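Minor fimbrium tip subunit Mfa3 (Porphyromonas gingivalis ATCC 33277, PDB 5NF4) forms part of the tip of the minor fimbriae, surface filaments that mediate biofilm formation and adhesion to host cells and to other oral bacteria. Local coordinates at residues A[320-332]-A[336-346]. Sequence-based numbering, arbitrary orientation.
Sequences VYRNRHYIYRIKT and KIEVKYSICDW
Arg-329 reaches from its own strand over the neighbouring one: its guanidinium sets one face over the backbone of Lys-340, and NH1 gives a hydrogen bond to Ser-342 OG at 3.3 Å, the oxygen tilted 22° from the guanidinium plane. The bend at chi3 (-68°) turns the group along 336-346 instead of letting it run straight out from the sheet. Underneath, Arg-329 and Lys-340 form a hydrogen-bonded pair, Arg-329 N to Lys-340 O and Lys-340 N to Arg-329 O, both 2.8 Å. At the start of strand 324-332, Arg-324 is also bent, at chi2 and chi3, and rests one guanidinium face on Ile-343 CD1, which lies 3.5 Å from Arg-324 NH2. Asp-345 OD1 makes a long salt bridge to Arg-324 NE at 3.7 Å, well off the guanidinium plane, so charge alone links them; NH2 also has a salt bridge to Glu-296. Ile-343 lies between this arginine and Tyr-326, touching both: its CG1 sits over the tyrosine ring in a CH-pi contact, 4.2 Å from the centroid, while Tyr-326 OH is hydrogen-bonded to Thr-294 OG1 and accepts a bond from Tyr-321 N. Farther along that face, Tyr-328 and Tyr-341 run side by side with their planes at 50°, and Val-339 CG1 meets the edge of the Tyr-328 ring. Beyond the strand ends, a water joins Asn-323 O (2.7 Å) to Trp-346 N. Nine paired positions from Arg-324/Asp-345 to Thr-332/Ile-337 make an antiparallel beta hairpin, whose strand 324-332 also runs parallel to strand 180-205, joining the hairpin to the beta-rich body of this fimbrillin-superfamily subunit.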
loop_
_atom_site.group_PDB
_atom_site.type_symbol
_atom_site.label_atom_id
_atom_site.label_comp_id
_atom_site.label_asym_id
_atom_site.label_seq_id
_atom_site.Cartn_x
_atom_site.Cartn_y
_atom_site.Cartn_z
ATOM N N VAL A 320 -8.686 5.426 0.470
ATOM C CA VAL A 320 -7.537 4.946 1.218
ATOM C C VAL A 320 -6.411 4.722 0.207
ATOM O O VAL A 320 -6.564 3.901 -0.672
ATOM C CB VAL A 320 -7.863 3.640 1.944
ATOM C CG1 VAL A 320 -6.635 3.038 2.643
ATOM C CG2 VAL A 320 -9.017 3.850 2.955
ATOM N N TYR A 321 -5.298 5.424 0.353
ATOM C CA TYR A 321 -4.178 5.344 -0.587
ATOM C C TYR A 321 -3.102 4.340 -0.160
ATOM O O TYR A 321 -2.757 4.246 1.025
ATOM C CB TYR A 321 -3.554 6.724 -0.748
ATOM C CG TYR A 321 -4.409 7.691 -1.537
ATOM C CD1 TYR A 321 -4.436 7.648 -2.931
ATOM C CD2 TYR A 321 -5.197 8.629 -0.900
ATOM C CE1 TYR A 321 -5.235 8.519 -3.658
ATOM C CE2 TYR A 321 -5.996 9.502 -1.618
ATOM C CZ TYR A 321 -6.004 9.443 -3.005
ATOM O OH TYR A 321 -6.798 10.311 -3.713
ATOM N N ARG A 322 -2.512 3.640 -1.132
ATOM C CA ARG A 322 -1.436 2.711 -0.799
ATOM C C ARG A 322 -0.263 3.402 -0.113
ATOM O O ARG A 322 0.059 4.558 -0.405
ATOM C CB ARG A 322 -0.925 2.012 -2.054
ATOM C CG ARG A 322 -0.221 2.945 -3.023
ATOM C CD ARG A 322 0.114 2.263 -4.370
ATOM N NE ARG A 322 -1.107 1.799 -5.016
ATOM C CZ ARG A 322 -1.273 0.610 -5.575
ATOM N NH1 ARG A 322 -0.248 -0.254 -5.649
ATOM N NH2 ARG A 322 -2.475 0.290 -6.056
ATOM N N ASN A 323 0.391 2.668 0.771
ATOM C CA ASN A 323 1.654 3.055 1.364
ATOM C C ASN A 323 1.544 4.339 2.187
ATOM O O ASN A 323 2.526 5.038 2.395
ATOM C CB ASN A 323 2.725 3.201 0.279
ATOM C CG ASN A 323 4.125 2.803 0.771
ATOM O OD1 ASN A 323 4.313 1.766 1.397
ATOM N ND2 ASN A 323 5.106 3.640 0.478
ATOM N N ARG A 324 0.342 4.619 2.682
ATOM C CA ARG A 324 0.161 5.725 3.606
ATOM C C ARG A 324 -0.185 5.153 4.981
ATOM O O ARG A 324 -0.633 4.007 5.108
ATOM C CB ARG A 324 -0.939 6.676 3.134
ATOM C CG ARG A 324 -0.660 7.311 1.755
ATOM C CD ARG A 324 0.518 8.276 1.754
ATOM N NE ARG A 324 0.300 9.516 2.508
ATOM C CZ ARG A 324 -0.531 10.496 2.150
ATOM N NH1 ARG A 324 -1.278 10.401 1.050
ATOM N NH2 ARG A 324 -0.631 11.578 2.912
ATOM N N HIS A 325 0.021 5.979 5.988
ATOM C CA HIS A 325 -0.138 5.584 7.391
ATOM C C HIS A 325 -1.231 6.449 8.025
ATOM O O HIS A 325 -1.068 7.671 8.150
ATOM C CB HIS A 325 1.231 5.756 8.050
ATOM C CG HIS A 325 1.352 5.252 9.458
ATOM N ND1 HIS A 325 2.499 5.454 10.202
ATOM C CD2 HIS A 325 0.497 4.573 10.263
ATOM C CE1 HIS A 325 2.346 4.921 11.401
ATOM N NE2 HIS A 325 1.142 4.380 11.465
ATOM N N TYR A 326 -2.333 5.800 8.418
ATOM C CA TYR A 326 -3.513 6.430 8.989
ATOM C C TYR A 326 -3.468 6.229 10.498
ATOM O O TYR A 326 -3.557 5.098 10.993
ATOM C CB TYR A 326 -4.795 5.834 8.380
ATOM C CG TYR A 326 -4.926 6.131 6.898
ATOM C CD1 TYR A 326 -4.205 5.394 5.965
ATOM C CD2 TYR A 326 -5.716 7.176 6.440
ATOM C CE1 TYR A 326 -4.266 5.691 4.591
ATOM C CE2 TYR A 326 -5.806 7.476 5.060
ATOM C CZ TYR A 326 -5.065 6.724 4.148
ATOM O OH TYR A 326 -5.091 7.025 2.783
ATOM N N ILE A 327 -3.292 7.335 11.216
ATOM C CA ILE A 327 -3.029 7.297 12.651
ATOM C C ILE A 327 -4.164 7.961 13.420
ATOM O O ILE A 327 -4.490 9.129 13.199
ATOM C CB ILE A 327 -1.682 7.984 12.984
ATOM C CG1 ILE A 327 -0.547 7.321 12.193
ATOM C CG2 ILE A 327 -1.381 7.909 14.489
ATOM C CD1 ILE A 327 0.732 8.136 12.151
ATOM N N TYR A 328 -4.767 7.195 14.329
ATOM C CA TYR A 328 -5.835 7.686 15.186
ATOM C C TYR A 328 -5.415 7.660 16.640
ATOM O O TYR A 328 -4.756 6.721 17.116
ATOM C CB TYR A 328 -7.114 6.847 14.976
ATOM C CG TYR A 328 -7.647 7.053 13.590
ATOM C CD1 TYR A 328 -7.148 6.319 12.524
ATOM C CD2 TYR A 328 -8.604 8.031 13.325
ATOM C CE1 TYR A 328 -7.609 6.524 11.243
ATOM C CE2 TYR A 328 -9.065 8.249 12.035
ATOM C CZ TYR A 328 -8.573 7.484 11.006
ATOM O OH TYR A 328 -9.012 7.716 9.728
ATOM N N ARG A 329 -5.763 8.742 17.329
ATOM C CA ARG A 329 -5.550 8.865 18.757
ATOM C C ARG A 329 -6.939 9.022 19.342
ATOM O O ARG A 329 -7.645 9.987 19.042
ATOM C CB ARG A 329 -4.622 10.055 19.075
ATOM C CG ARG A 329 -3.304 9.914 18.316
ATOM C CD ARG A 329 -2.425 11.123 18.383
ATOM N NE ARG A 329 -2.927 12.302 17.674
ATOM C CZ ARG A 329 -2.987 12.447 16.352
ATOM N NH1 ARG A 329 -2.641 11.460 15.531
ATOM N NH2 ARG A 329 -3.436 13.590 15.852
ATOM N N ILE A 330 -7.334 8.037 20.141
ATOM C CA ILE A 330 -8.706 7.951 20.653
ATOM C C ILE A 330 -8.804 7.980 22.178
ATOM O O ILE A 330 -8.046 7.304 22.876
ATOM C CB ILE A 330 -9.378 6.668 20.146
ATOM C CG1 ILE A 330 -9.375 6.639 18.622
ATOM C CG2 ILE A 330 -10.830 6.567 20.720
ATOM C CD1 ILE A 330 -9.833 5.347 18.055
ATOM N N LYS A 331 -9.740 8.789 22.685
ATOM C CA LYS A 331 -10.084 8.819 24.112
ATOM C C LYS A 331 -11.449 8.174 24.274
ATOM O O LYS A 331 -12.413 8.616 23.658
ATOM C CB LYS A 331 -10.123 10.247 24.668
ATOM C CG LYS A 331 -8.802 10.985 24.638
ATOM C CD LYS A 331 -8.953 12.400 25.184
ATOM C CE LYS A 331 -7.653 13.204 25.076
ATOM N NZ LYS A 331 -7.785 14.563 25.715
ATOM N N THR A 332 -11.519 7.130 25.095
ATOM C CA THR A 332 -12.773 6.431 25.376
ATOM C C THR A 332 -13.337 6.897 26.706
ATOM O O THR A 332 -12.826 6.559 27.774
ATOM C CB THR A 332 -12.575 4.919 25.412
ATOM O OG1 THR A 332 -11.773 4.529 24.298
ATOM C CG2 THR A 332 -13.902 4.209 25.343
ATOM N N LYS A 336 -18.981 8.659 25.320
ATOM C CA LYS A 336 -18.543 9.105 24.004
ATOM C C LYS A 336 -17.084 8.759 23.729
ATOM O O LYS A 336 -16.374 8.270 24.618
ATOM C CB LYS A 336 -18.720 10.619 23.868
ATOM C CG LYS A 336 -17.967 11.389 24.950
ATOM C CD LYS A 336 -17.882 12.872 24.665
ATOM C CE LYS A 336 -16.885 13.162 23.559
ATOM N NZ LYS A 336 -16.465 14.590 23.578
ATOM N N ILE A 337 -16.656 9.024 22.496
ATOM C CA ILE A 337 -15.240 8.982 22.157
ATOM C C ILE A 337 -14.808 10.300 21.563
ATOM O O ILE A 337 -15.624 11.082 21.067
ATOM C CB ILE A 337 -14.904 7.831 21.186
ATOM C CG1 ILE A 337 -15.585 8.034 19.823
ATOM C CG2 ILE A 337 -15.299 6.510 21.855
ATOM C CD1 ILE A 337 -15.087 7.113 18.703
ATOM N N GLU A 338 -13.509 10.547 21.647
ATOM C CA GLU A 338 -12.903 11.689 20.997
ATOM C C GLU A 338 -11.866 11.110 20.080
ATOM O O GLU A 338 -11.209 10.141 20.437
ATOM C CB GLU A 338 -12.290 12.648 22.012
ATOM C CG GLU A 338 -13.274 13.143 23.042
ATOM C CD GLU A 338 -12.665 14.207 23.916
ATOM O OE1 GLU A 338 -11.438 14.410 23.831
ATOM O OE2 GLU A 338 -13.415 14.850 24.662
ATOM N N VAL A 339 -11.755 11.667 18.886
ATOM C CA VAL A 339 -10.819 11.145 17.897
ATOM C C VAL A 339 -9.974 12.250 17.325
ATOM O O VAL A 339 -10.507 13.246 16.855
ATOM C CB VAL A 339 -11.550 10.441 16.737
ATOM C CG1 VAL A 339 -10.531 9.859 15.755
ATOM C CG2 VAL A 339 -12.443 9.356 17.246
ATOM N N LYS A 340 -8.658 12.065 17.376
ATOM C CA LYS A 340 -7.710 12.917 16.653
ATOM C C LYS A 340 -7.030 12.069 15.595
ATOM O O LYS A 340 -6.855 10.863 15.783
ATOM C CB LYS A 340 -6.685 13.528 17.605
ATOM C CG LYS A 340 -7.257 14.537 18.597
ATOM C CD LYS A 340 -7.880 15.715 17.877
ATOM C CE LYS A 340 -8.489 16.727 18.832
ATOM N NZ LYS A 340 -7.461 17.611 19.434
ATOM N N TYR A 341 -6.645 12.723 14.495
ATOM C CA TYR A 341 -6.252 12.048 13.266
ATOM C C TYR A 341 -5.063 12.708 12.610
ATOM O O TYR A 341 -4.911 13.933 12.640
ATOM C CB TYR A 341 -7.426 12.048 12.298
ATOM C CG TYR A 341 -7.124 11.868 10.814
ATOM C CD1 TYR A 341 -7.098 10.606 10.243
ATOM C CD2 TYR A 341 -6.915 12.974 9.981
ATOM C CE1 TYR A 341 -6.857 10.443 8.863
ATOM C CE2 TYR A 341 -6.678 12.822 8.624
ATOM C CZ TYR A 341 -6.649 11.558 8.073
ATOM O OH TYR A 341 -6.412 11.371 6.733
ATOM N N SER A 342 -4.233 11.880 11.999
ATOM C CA SER A 342 -3.224 12.362 11.066
ATOM C C SER A 342 -2.966 11.317 9.987
ATOM O O SER A 342 -3.223 10.141 10.175
ATOM C CB SER A 342 -1.938 12.720 11.811
ATOM O OG SER A 342 -1.429 11.611 12.514
ATOM N N ILE A 343 -2.501 11.761 8.821
ATOM C CA ILE A 343 -2.065 10.841 7.789
ATOM C C ILE A 343 -0.621 11.194 7.465
ATOM O O ILE A 343 -0.257 12.360 7.418
ATOM C CB ILE A 343 -2.965 10.928 6.541
ATOM C CG1 ILE A 343 -2.555 9.883 5.510
ATOM C CG2 ILE A 343 -2.989 12.352 6.017
ATOM C CD1 ILE A 343 -3.383 9.937 4.227
ATOM N N CYS A 344 0.226 10.194 7.302
ATOM C CA CYS A 344 1.597 10.487 6.907
ATOM C C CYS A 344 2.141 9.401 6.012
ATOM O O CYS A 344 1.471 8.425 5.722
ATOM C CB CYS A 344 2.490 10.662 8.135
ATOM S SG CYS A 344 2.460 9.309 9.287
ATOM N N ASP A 345 3.357 9.602 5.530
ATOM C CA ASP A 345 4.025 8.572 4.760
ATOM C C ASP A 345 4.372 7.424 5.689
ATOM O O ASP A 345 4.489 7.598 6.909
ATOM C CB ASP A 345 5.288 9.115 4.076
ATOM C CG ASP A 345 4.979 9.932 2.831
ATOM O OD1 ASP A 345 3.972 9.637 2.142
ATOM O OD2 ASP A 345 5.756 10.866 2.534
ATOM N N TRP A 346 4.512 6.245 5.100
ATOM C CA TRP A 346 4.855 5.038 5.829
ATOM C C TRP A 346 6.372 4.899 5.981
ATOM O O TRP A 346 6.938 5.242 7.023
ATOM C CB TRP A 346 4.263 3.853 5.085
ATOM C CG TRP A 346 4.343 2.534 5.747
ATOM C CD1 TRP A 346 5.277 2.094 6.641
ATOM C CD2 TRP A 346 3.437 1.453 5.545
ATOM N NE1 TRP A 346 5.002 0.796 7.009
ATOM C CE2 TRP A 346 3.881 0.379 6.342
ATOM C CE3 TRP A 346 2.292 1.288 4.761
ATOM C CZ2 TRP A 346 3.214 -0.839 6.380
ATOM C CZ3 TRP A 346 1.640 0.081 4.793
ATOM C CH2 TRP A 346 2.102 -0.970 5.604
HETATM O O HOH W 1 4.695 6.655 2.264
#